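Local coordinates for 457aa long hypothetical protein (Pyrococcus horikoshii, PDB 2CSU) that is of unknown function but combines a Rossmann-type CoA-binding domain with two flavodoxin-like domains of the succinyl-CoA ligase superfamily, at residues Tyr167-Lys171 / Glu172-Phe176; Ala412-Val415 / Ser416-Ala419; Val377-Phe381 / Ala382-Leu386. All blocks are in the same frame, centred on the assembly; numbering follows the deposited sequence.

Contact 1. Residues Tyr167-Lys171 / Glu172-Phe176; sequences YKTIK and EDIGF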
ATOM      1  N   TYR A 167     -12.527  -1.971  -3.188  1.00 23.41           N
ATOM      2  CA  TYR A 167     -12.416  -1.029  -2.075  1.00 24.35           C
ATOM      3  C   TYR A 167     -11.012  -0.478  -2.007  1.00 24.93           C
ATOM      4  O   TYR A 167     -10.809   0.691  -1.683  1.00 26.32           O
ATOM      5  CB  TYR A 167     -12.741  -1.689  -0.728  1.00 24.19           C
ATOM      6  CG  TYR A 167     -14.055  -2.430  -0.712  1.00 24.25           C
ATOM      7  CD1 TYR A 167     -15.081  -2.083  -1.592  1.00 24.48           C
ATOM      8  CD2 TYR A 167     -14.274  -3.489   0.177  1.00 24.01           C
ATOM      9  CE1 TYR A 167     -16.286  -2.767  -1.600  1.00 23.31           C
ATOM     10  CE2 TYR A 167     -15.487  -4.179   0.176  1.00 23.70           C
ATOM     11  CZ  TYR A 167     -16.481  -3.811  -0.717  1.00 23.70           C
ATOM     12  OH  TYR A 167     -17.671  -4.488  -0.743  1.00 21.10           O
ATOM     13  N   LYS A 168     -10.036  -1.332  -2.303  1.00 25.16           N
ATOM     14  CA  LYS A 168      -8.648  -0.918  -2.272  1.00 24.74           C
ATOM     15  C   LYS A 168      -8.395   0.204  -3.259  1.00 25.42           C
ATOM     16  O   LYS A 168      -7.937   1.278  -2.884  1.00 24.85           O
ATOM     17  CB  LYS A 168      -7.733  -2.097  -2.604  1.00 25.71           C
ATOM     18  CG  LYS A 168      -6.237  -1.756  -2.529  1.00 25.30           C
ATOM     19  CD  LYS A 168      -5.374  -2.986  -2.798  1.00 25.26           C
ATOM     20  CE  LYS A 168      -3.967  -2.827  -2.237  1.00 26.41           C
ATOM     21  NZ  LYS A 168      -3.132  -1.791  -2.888  1.00 27.89           N
ATOM     22  N   THR A 169      -8.691  -0.060  -4.529  1.00 26.49           N
ATOM     23  CA  THR A 169      -8.490   0.909  -5.604  1.00 27.52           C
ATOM     24  C   THR A 169      -9.240   2.225  -5.411  1.00 27.94           C
ATOM     25  O   THR A 169      -8.740   3.287  -5.773  1.00 29.88           O
ATOM     26  CB  THR A 169      -8.914   0.310  -6.948  1.00 27.05           C
ATOM     27  OG1 THR A 169     -10.201  -0.303  -6.804  1.00 26.27           O
ATOM     28  CG2 THR A 169      -7.896  -0.736  -7.407  1.00 27.74           C
ATOM     29  N   ILE A 170     -10.441   2.144  -4.848  1.00 28.20           N
ATOM     30  CA  ILE A 170     -11.263   3.317  -4.609  1.00 28.18           C
ATOM     31  C   ILE A 170     -10.490   4.302  -3.755  1.00 28.82           C
ATOM     32  O   ILE A 170     -10.340   5.473  -4.122  1.00 29.43           O
ATOM     33  CB  ILE A 170     -12.587   2.927  -3.912  1.00 27.35           C
ATOM     34  CG1 ILE A 170     -13.514   2.257  -4.931  1.00 27.02           C
ATOM     35  CG2 ILE A 170     -13.258   4.162  -3.295  1.00 28.31           C
ATOM     36  CD1 ILE A 170     -14.801   1.722  -4.362  1.00 26.98           C
ATOM     37  N   LYS A 171      -9.990   3.830  -2.620  1.00 30.04           N
ATOM     38  CA  LYS A 171      -9.220   4.691  -1.739  1.00 31.35           C
ATOM     39  C   LYS A 171      -7.898   5.131  -2.371  1.00 32.40           C
ATOM     40  O   LYS A 171      -7.426   6.245  -2.119  1.00 32.07           O
ATOM     41  CB  LYS A 171      -8.924   3.980  -0.416  1.00 31.73           C
ATOM     42  CG  LYS A 171      -8.023   4.793   0.495  1.00 32.86           C
ATOM     43  CD  LYS A 171      -7.977   4.240   1.908  1.00 35.02           C
ATOM     44  CE  LYS A 171      -6.810   4.842   2.683  1.00 35.72           C
ATOM     45  NZ  LYS A 171      -6.877   4.492   4.130  1.00 37.20           N
ATOM     46  N   GLU A 172      -7.303   4.258  -3.184  1.00 33.01           N
ATOM     47  CA  GLU A 172      -6.023   4.560  -3.832  1.00 34.27           C
ATOM     48  C   GLU A 172      -6.236   5.355  -5.107  1.00 34.47           C
ATOM     49  O   GLU A 172      -5.290   5.646  -5.839  1.00 34.15           O
ATOM     50  CB  GLU A 172      -5.260   3.268  -4.161  1.00 34.82           C
ATOM     51  CG  GLU A 172      -4.738   2.511  -2.945  1.00 35.41           C
ATOM     52  CD  GLU A 172      -3.948   1.267  -3.328  1.00 35.83           C
ATOM     53  OE1 GLU A 172      -4.168   0.752  -4.438  1.00 35.45           O
ATOM     54  OE2 GLU A 172      -3.121   0.803  -2.518  1.00 36.11           O
ATOM     55  N   ASP A 173      -7.491   5.678  -5.378  1.00 34.27           N
ATOM     56  CA  ASP A 173      -7.853   6.459  -6.548  1.00 34.58           C
ATOM     57  C   ASP A 173      -7.478   5.849  -7.894  1.00 33.49           C
ATOM     58  O   ASP A 173      -6.955   6.534  -8.768  1.00 32.64           O
ATOM     59  CB  ASP A 173      -7.246   7.864  -6.463  1.00 37.03           C
ATOM     60  CG  ASP A 173      -7.728   8.767  -7.586  1.00 40.11           C
ATOM     61  OD1 ASP A 173      -8.856   9.297  -7.469  1.00 41.81           O
ATOM     62  OD2 ASP A 173      -6.992   8.939  -8.584  1.00 41.66           O
ATOM     63  N   ILE A 174      -7.700   4.556  -8.050  1.00 32.23           N
ATOM     64  CA  ILE A 174      -7.464   3.928  -9.333  1.00 31.04           C
ATOM     65  C   ILE A 174      -8.765   3.214  -9.639  1.00 29.78           C
ATOM     66  O   ILE A 174      -9.429   2.724  -8.738  1.00 29.77           O
ATOM     67  CB  ILE A 174      -6.229   2.966  -9.336  1.00 32.27           C
ATOM     68  CG1 ILE A 174      -6.218   2.049  -8.114  1.00 32.36           C
ATOM     69  CG2 ILE A 174      -4.955   3.798  -9.340  1.00 31.94           C
ATOM     70  CD1 ILE A 174      -4.835   1.420  -7.822  1.00 33.64           C
ATOM     71  N   GLY A 175      -9.160   3.208 -10.904  1.00 29.32           N
ATOM     72  CA  GLY A 175     -10.409   2.573 -11.259  1.00 28.29           C
ATOM     73  C   GLY A 175     -10.296   1.531 -12.353  1.00 27.50           C
ATOM     74  O   GLY A 175      -9.220   1.247 -12.878  1.00 27.60           O
ATOM     75  N   PHE A 176     -11.436   0.960 -12.696  1.00 26.36           N
ATOM     76  CA  PHE A 176     -11.497  -0.061 -13.721  1.00 25.22           C
ATOM     77  C   PHE A 176     -12.498   0.369 -14.764  1.00 24.70           C
ATOM     78  O   PHE A 176     -13.447   1.094 -14.460  1.00 25.52           O
ATOM     79  CB  PHE A 176     -11.976  -1.384 -13.118  1.00 24.05           C
ATOM     80  CG  PHE A 176     -11.085  -1.925 -12.039  1.00 23.81           C
ATOM     81  CD1 PHE A 176      -9.790  -2.339 -12.327  1.00 23.49           C
ATOM     82  CD2 PHE A 176     -11.565  -2.072 -10.738  1.00 23.75           C
ATOM     83  CE1 PHE A 176      -8.984  -2.901 -11.328  1.00 23.64           C
ATOM     84  CE2 PHE A 176     -10.776  -2.628  -9.742  1.00 23.33           C
ATOM     85  CZ  PHE A 176      -9.483  -3.046 -10.036  1.00 22.84           C
TER
HETATM   86  O   HOH W   1     -11.775   1.813  -8.235  1.00 28.05           O
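A Schellman motif ends helix 159-171 inside the beta-alpha-beta unit that runs from strand 152-156 through this helix to strand 175-181. D173, at positive phi, turns the chain, and I174 N donates to T169 O at 2.8 Å along a nearly straight bond (170°). D173 N reaches I170 O from above the carbonyl plane, whereas E172 N meets K168 O within its plane. One turn apart, K168 and E172 form a salt bridge: K168 NZ lies 2.6 Å from E172 OE2, on the syn side but 31° out of the carboxylate plane. The lysine runs extended to CE and bends only at chi4 (-67°), which swings NZ over to the glutamate; D277 is its second acidic partner. T169 packs tightly into the turn, its CG2 only 3.3 Å from I174 CG1, and the same methyl sits 3.8 Å from F176 CZ. T169 OG1, placed between backbone N and carbonyl carbon, has its strongest polar partner in V166 O of the preceding turn, with I165 O also within reach. A water links the two sides, donating to T169 OG1 at 3.0 Å and to I174 O at 2.6 Å.

Contact 2. Residues Ala412-Val415 / Ser416-Ala419; sequences AGYV and SEKA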
ATOM      1  N   ALA A 412       4.046  11.921   0.016  1.00 35.47           N
ATOM      2  CA  ALA A 412       3.256  10.704   0.154  1.00 36.35           C
ATOM      3  C   ALA A 412       2.079  10.913   1.109  1.00 36.81           C
ATOM      4  O   ALA A 412       1.829  12.001   1.610  1.00 35.96           O
ATOM      5  CB  ALA A 412       4.172   9.602   0.690  1.00 37.52           C
ATOM      6  N   GLY A 413       1.318   9.824   1.325  1.00 37.08           N
ATOM      7  CA  GLY A 413       0.174   9.915   2.224  1.00 37.41           C
ATOM      8  C   GLY A 413      -0.760  11.059   1.825  1.00 37.53           C
ATOM      9  O   GLY A 413      -1.091  11.258   0.663  1.00 37.31           O
ATOM     10  N   TYR A 414      -1.223  11.803   2.845  1.00 37.59           N
ATOM     11  CA  TYR A 414      -2.115  12.920   2.568  1.00 37.80           C
ATOM     12  C   TYR A 414      -1.427  13.988   1.717  1.00 36.96           C
ATOM     13  O   TYR A 414      -2.003  14.543   0.790  1.00 37.92           O
ATOM     14  CB  TYR A 414      -2.556  13.518   3.905  1.00 38.21           C
ATOM     15  CG  TYR A 414      -3.389  12.534   4.647  1.00 39.45           C
ATOM     16  CD1 TYR A 414      -4.425  11.870   3.996  1.00 39.85           C
ATOM     17  CD2 TYR A 414      -3.151  12.287   5.998  1.00 40.42           C
ATOM     18  CE1 TYR A 414      -5.212  10.961   4.688  1.00 39.62           C
ATOM     19  CE2 TYR A 414      -3.944  11.385   6.693  1.00 40.43           C
ATOM     20  CZ  TYR A 414      -4.974  10.730   6.045  1.00 40.38           C
ATOM     21  OH  TYR A 414      -5.767   9.829   6.729  1.00 40.58           O
ATOM     22  N   VAL A 415      -0.206  14.345   2.097  1.00 36.33           N
ATOM     23  CA  VAL A 415       0.552  15.429   1.471  1.00 35.46           C
ATOM     24  C   VAL A 415       0.643  15.324  -0.053  1.00 35.74           C
ATOM     25  O   VAL A 415       0.704  16.338  -0.756  1.00 35.51           O
ATOM     26  CB  VAL A 415       1.991  15.461   2.032  1.00 34.84           C
ATOM     27  CG1 VAL A 415       2.764  16.635   1.451  1.00 35.22           C
ATOM     28  CG2 VAL A 415       1.968  15.510   3.544  1.00 35.34           C
ATOM     29  N   SER A 416       0.658  14.098  -0.567  1.00 35.81           N
ATOM     30  CA  SER A 416       0.789  13.880  -2.004  1.00 36.25           C
ATOM     31  C   SER A 416      -0.501  13.604  -2.784  1.00 36.79           C
ATOM     32  O   SER A 416      -0.476  13.459  -4.000  1.00 36.49           O
ATOM     33  CB  SER A 416       1.783  12.737  -2.238  1.00 36.29           C
ATOM     34  OG  SER A 416       1.251  11.500  -1.794  1.00 36.28           O
ATOM     35  N   GLU A 417      -1.630  13.551  -2.089  1.00 38.24           N
ATOM     36  CA  GLU A 417      -2.902  13.248  -2.727  1.00 40.54           C
ATOM     37  C   GLU A 417      -3.311  14.138  -3.892  1.00 40.44           C
ATOM     38  O   GLU A 417      -3.721  13.631  -4.940  1.00 39.88           O
ATOM     39  CB  GLU A 417      -4.019  13.211  -1.675  1.00 42.42           C
ATOM     40  CG  GLU A 417      -3.995  11.943  -0.820  1.00 45.87           C
ATOM     41  CD  GLU A 417      -5.287  11.140  -0.909  1.00 47.86           C
ATOM     42  OE1 GLU A 417      -5.841  11.023  -2.033  1.00 49.20           O
ATOM     43  OE2 GLU A 417      -5.746  10.634   0.143  1.00 49.39           O
ATOM     44  N   LYS A 418      -3.200  15.453  -3.724  1.00 40.52           N
ATOM     45  CA  LYS A 418      -3.587  16.369  -4.788  1.00 40.25           C
ATOM     46  C   LYS A 418      -2.682  16.241  -6.006  1.00 39.78           C
ATOM     47  O   LYS A 418      -3.145  16.322  -7.137  1.00 39.67           O
ATOM     48  CB  LYS A 418      -3.578  17.814  -4.276  1.00 41.93           C
ATOM     49  CG  LYS A 418      -4.568  18.071  -3.146  1.00 43.68           C
ATOM     50  CD  LYS A 418      -4.398  19.466  -2.546  1.00 45.56           C
ATOM     51  CE  LYS A 418      -5.275  19.633  -1.306  1.00 47.21           C
ATOM     52  NZ  LYS A 418      -4.789  20.712  -0.399  1.00 48.84           N
ATOM     53  N   ALA A 419      -1.389  16.050  -5.779  1.00 39.24           N
ATOM     54  CA  ALA A 419      -0.463  15.908  -6.900  1.00 38.37           C
ATOM     55  C   ALA A 419      -0.789  14.639  -7.697  1.00 37.70           C
ATOM     56  O   ALA A 419      -0.755  14.644  -8.925  1.00 36.97           O
ATOM     57  CB  ALA A 419       0.978  15.865  -6.392  1.00 37.03           C
TER
HETATM   58  O   HOH W   2       0.304  16.767  -3.455  1.00 33.11           O
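A type I beta turn from Y414 to E417 leads into helix 417-424, just after strand 406-411 of the Ligase-CoA domain, and is closed by E417 N donating to Y414 O at 3.1 Å. This bond is fairly straight (162°), although the donor stands above the carbonyl plane. One residue earlier, S416 N is taken up by A412 O at 3.2 Å, again from above the carbonyl plane. The two amides leading into the helix are thus both satisfied by carbonyls of the preceding loop. The S416 hydroxyl folds back over that loop: with chi1 at 68°, OG sits between its own backbone N and carbonyl carbon and comes within 2.9 Å of A412 CA. Its link to G413 O, at 3.4 Å, is weak. G413 has positive phi (54°), and its N makes a weak hydrogen bond with E432. E417 lays its CG against G413 O, then bends at chi2, bringing OE2 to the edge of the Y414 ring, near the ring plane. The same oxygen forms a salt bridge with K171 of the second subunit, so the glutamate ties the turn to that subunit. Farther along, a water spans from the turn into the first turn of the helix, donating to V415 O at 2.8 Å and accepting from A419 N at 3.0 Å.

Contact 3. Residues Val377-Phe381 / Ala382-Leu386; sequences VVPTF and AGMTL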
ATOM      1  N   VAL A 377       9.197  13.454  -3.443  1.00 26.69           N
ATOM      2  CA  VAL A 377       8.682  13.691  -2.121  1.00 27.64           C
ATOM      3  C   VAL A 377       8.131  15.121  -2.070  1.00 28.82           C
ATOM      4  O   VAL A 377       8.808  16.095  -2.376  1.00 29.26           O
ATOM      5  CB  VAL A 377       9.826  13.520  -1.130  1.00 27.93           C
ATOM      6  CG1 VAL A 377       9.297  13.715   0.287  1.00 28.05           C
ATOM      7  CG2 VAL A 377      10.413  12.127  -1.257  1.00 26.48           C
ATOM      8  N   VAL A 378       6.825  15.217  -1.768  1.00 30.27           N
ATOM      9  CA  VAL A 378       6.193  16.530  -1.788  1.00 30.68           C
ATOM     10  C   VAL A 378       6.610  17.379  -0.585  1.00 31.57           C
ATOM     11  O   VAL A 378       6.367  17.052   0.571  1.00 30.48           O
ATOM     12  CB  VAL A 378       4.677  16.340  -1.814  1.00 30.76           C
ATOM     13  CG1 VAL A 378       3.983  17.700  -1.692  1.00 30.30           C
ATOM     14  CG2 VAL A 378       4.269  15.696  -3.123  1.00 29.94           C
ATOM     15  N   PRO A 379       7.284  18.507  -0.882  1.00 33.62           N
ATOM     16  CA  PRO A 379       7.779  19.401   0.148  1.00 36.01           C
ATOM     17  C   PRO A 379       6.659  20.274   0.704  1.00 38.37           C
ATOM     18  O   PRO A 379       5.749  20.691  -0.001  1.00 39.13           O
ATOM     19  CB  PRO A 379       8.850  20.275  -0.495  1.00 34.99           C
ATOM     20  CG  PRO A 379       8.395  20.421  -1.951  1.00 34.82           C
ATOM     21  CD  PRO A 379       7.616  19.041  -2.199  1.00 33.95           C
ATOM     22  N   THR A 380       6.759  20.534   2.020  1.00 41.15           N
ATOM     23  CA  THR A 380       5.791  21.410   2.667  1.00 44.04           C
ATOM     24  C   THR A 380       6.468  22.680   3.193  1.00 46.18           C
ATOM     25  O   THR A 380       5.985  23.367   4.085  1.00 46.25           O
ATOM     26  CB  THR A 380       5.153  20.633   3.821  1.00 44.23           C
ATOM     27  OG1 THR A 380       6.177  20.249   4.741  1.00 44.44           O
ATOM     28  CG2 THR A 380       4.470  19.368   3.288  1.00 44.42           C
ATOM     29  N   PHE A 381       7.659  22.951   2.620  1.00 47.69           N
ATOM     30  CA  PHE A 381       8.417  24.125   3.036  1.00 49.18           C
ATOM     31  C   PHE A 381       8.881  24.969   1.840  1.00 49.22           C
ATOM     32  O   PHE A 381       8.672  24.624   0.685  1.00 49.38           O
ATOM     33  CB  PHE A 381       9.627  23.651   3.847  1.00 51.00           C
ATOM     34  CG  PHE A 381      10.456  22.691   3.036  1.00 52.93           C
ATOM     35  CD1 PHE A 381      11.434  23.185   2.181  1.00 53.51           C
ATOM     36  CD2 PHE A 381      10.294  21.323   3.197  1.00 54.04           C
ATOM     37  CE1 PHE A 381      12.258  22.305   1.495  1.00 54.07           C
ATOM     38  CE2 PHE A 381      11.126  20.447   2.505  1.00 54.50           C
ATOM     39  CZ  PHE A 381      12.114  20.933   1.659  1.00 54.16           C
ATOM     40  N   ALA A 382       9.557  26.079   2.124  1.00 49.19           N
ATOM     41  CA  ALA A 382      10.070  26.974   1.089  1.00 49.36           C
ATOM     42  C   ALA A 382       8.938  27.636   0.303  1.00 49.14           C
ATOM     43  O   ALA A 382       9.156  28.184  -0.776  1.00 49.34           O
ATOM     44  CB  ALA A 382      10.996  26.212   0.139  1.00 49.85           C
ATOM     45  N   GLY A 383       7.727  27.576   0.846  1.00 48.55           N
ATOM     46  CA  GLY A 383       6.589  28.193   0.185  1.00 48.26           C
ATOM     47  C   GLY A 383       6.182  27.583  -1.147  1.00 48.07           C
ATOM     48  O   GLY A 383       5.556  28.250  -1.975  1.00 47.83           O
HETATM   49  N   MSE A 384       6.539  26.321  -1.368  1.00 47.15           N
HETATM   50  CA  MSE A 384       6.160  25.649  -2.605  1.00 46.62           C
HETATM   51  C   MSE A 384       4.755  25.092  -2.403  1.00 44.90           C
HETATM   52  O   MSE A 384       4.324  24.904  -1.271  1.00 43.86           O
HETATM   53  CB  MSE A 384       7.137  24.509  -2.921  1.00 47.60           C
HETATM   54  CG  MSE A 384       8.583  24.853  -2.638  1.00 49.25           C
HETATM   55 SE   MSE A 384       9.774  23.941  -3.626  1.00 52.09          SE
HETATM   56  CE  MSE A 384      10.719  23.205  -2.401  1.00 49.59           C
ATOM     57  N   THR A 385       4.042  24.837  -3.493  1.00 43.92           N
ATOM     58  CA  THR A 385       2.697  24.284  -3.392  1.00 42.54           C
ATOM     59  C   THR A 385       2.756  22.760  -3.400  1.00 41.68           C
ATOM     60  O   THR A 385       3.810  22.168  -3.615  1.00 41.15           O
ATOM     61  CB  THR A 385       1.796  24.739  -4.547  1.00 42.85           C
ATOM     62  OG1 THR A 385       2.184  24.050  -5.740  1.00 43.00           O
ATOM     63  CG2 THR A 385       1.931  26.222  -4.787  1.00 42.40           C
ATOM     64  N   LEU A 386       1.610  22.128  -3.181  1.00 40.90           N
ATOM     65  CA  LEU A 386       1.544  20.680  -3.127  1.00 40.27           C
ATOM     66  C   LEU A 386       1.448  20.033  -4.501  1.00 38.99           C
ATOM     67  O   LEU A 386       1.567  18.810  -4.626  1.00 38.18           O
ATOM     68  CB  LEU A 386       0.339  20.261  -2.282  1.00 40.87           C
ATOM     69  CG  LEU A 386       0.275  20.754  -0.835  1.00 41.13           C
ATOM     70  CD1 LEU A 386      -1.116  20.538  -0.281  1.00 42.13           C
ATOM     71  CD2 LEU A 386       1.301  20.027  -0.002  1.00 42.97           C
TER
HETATM   72  O   HOH W   3       3.441  22.313   0.709  1.00 54.83           O
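M384, modelled as selenomethionine, reaches back from A382-L386 to P379 and F381. Its CB stands 3.9 Å from F381 O, and CG is closer to that oxygen, at 3.3 Å; chi1 of -40° sets CG beside its own backbone N. SE then passes P379 CG at 4.1 Å, and a bend at chi3 (-123°) delivers CE to the proline ring, 3.7 Å from P379 CG. The terminal methyl also approaches F381 CE1 obliquely, so it touches both the proline ring and the phenyl ring that the proline packs against. The backbone that carries this side chain is a type I' beta turn from F381 to M384, with A382 and G383 both at positive phi; it belongs to the loop between strand 371-377 and helix 388-400 in the Ligase-CoA domain. A weak but straight hydrogen bond, M384 N to F381 O at 3.4 Å, closes it. P379 CB packs over one face of the F381 ring, offset toward the rim, while A382 CB touches F381 CD1 at 3.7 Å. H389 of helix 388-400 packs on both P379 and M384, and R352 hydrogen-bonds to A382 O. Nearer the base of the loop, a water donates to P379 O and, weakly, to M384 O, spanning the two limbs. V378 and L386 cross at about a right angle, V378 CG1 meeting L386 CD2 at 3.9 Å.

Contacts 2 and 3 follow strands 406-411 and 371-377, which pair in parallel; their centres are 11 Å apart. They pack directly: V415 CG1 meets V378 CG1 at 3.5 Å and A419 CB meets L386 O at 3.5 Å. Contact 1 belongs to the flavodoxin-like domain instead, its centre about 15 Å from that of contact 2 and 26 Å from that of contact 3; within the chain the nearest atoms stay about 5 Å and 14 Å away, without touching. Across the dimer they do meet, through the K171-E417 salt bridge and through Y167, which packs on V415 of the second subunit. T380 of contact 3 likewise packs on Y167 of the second subunit.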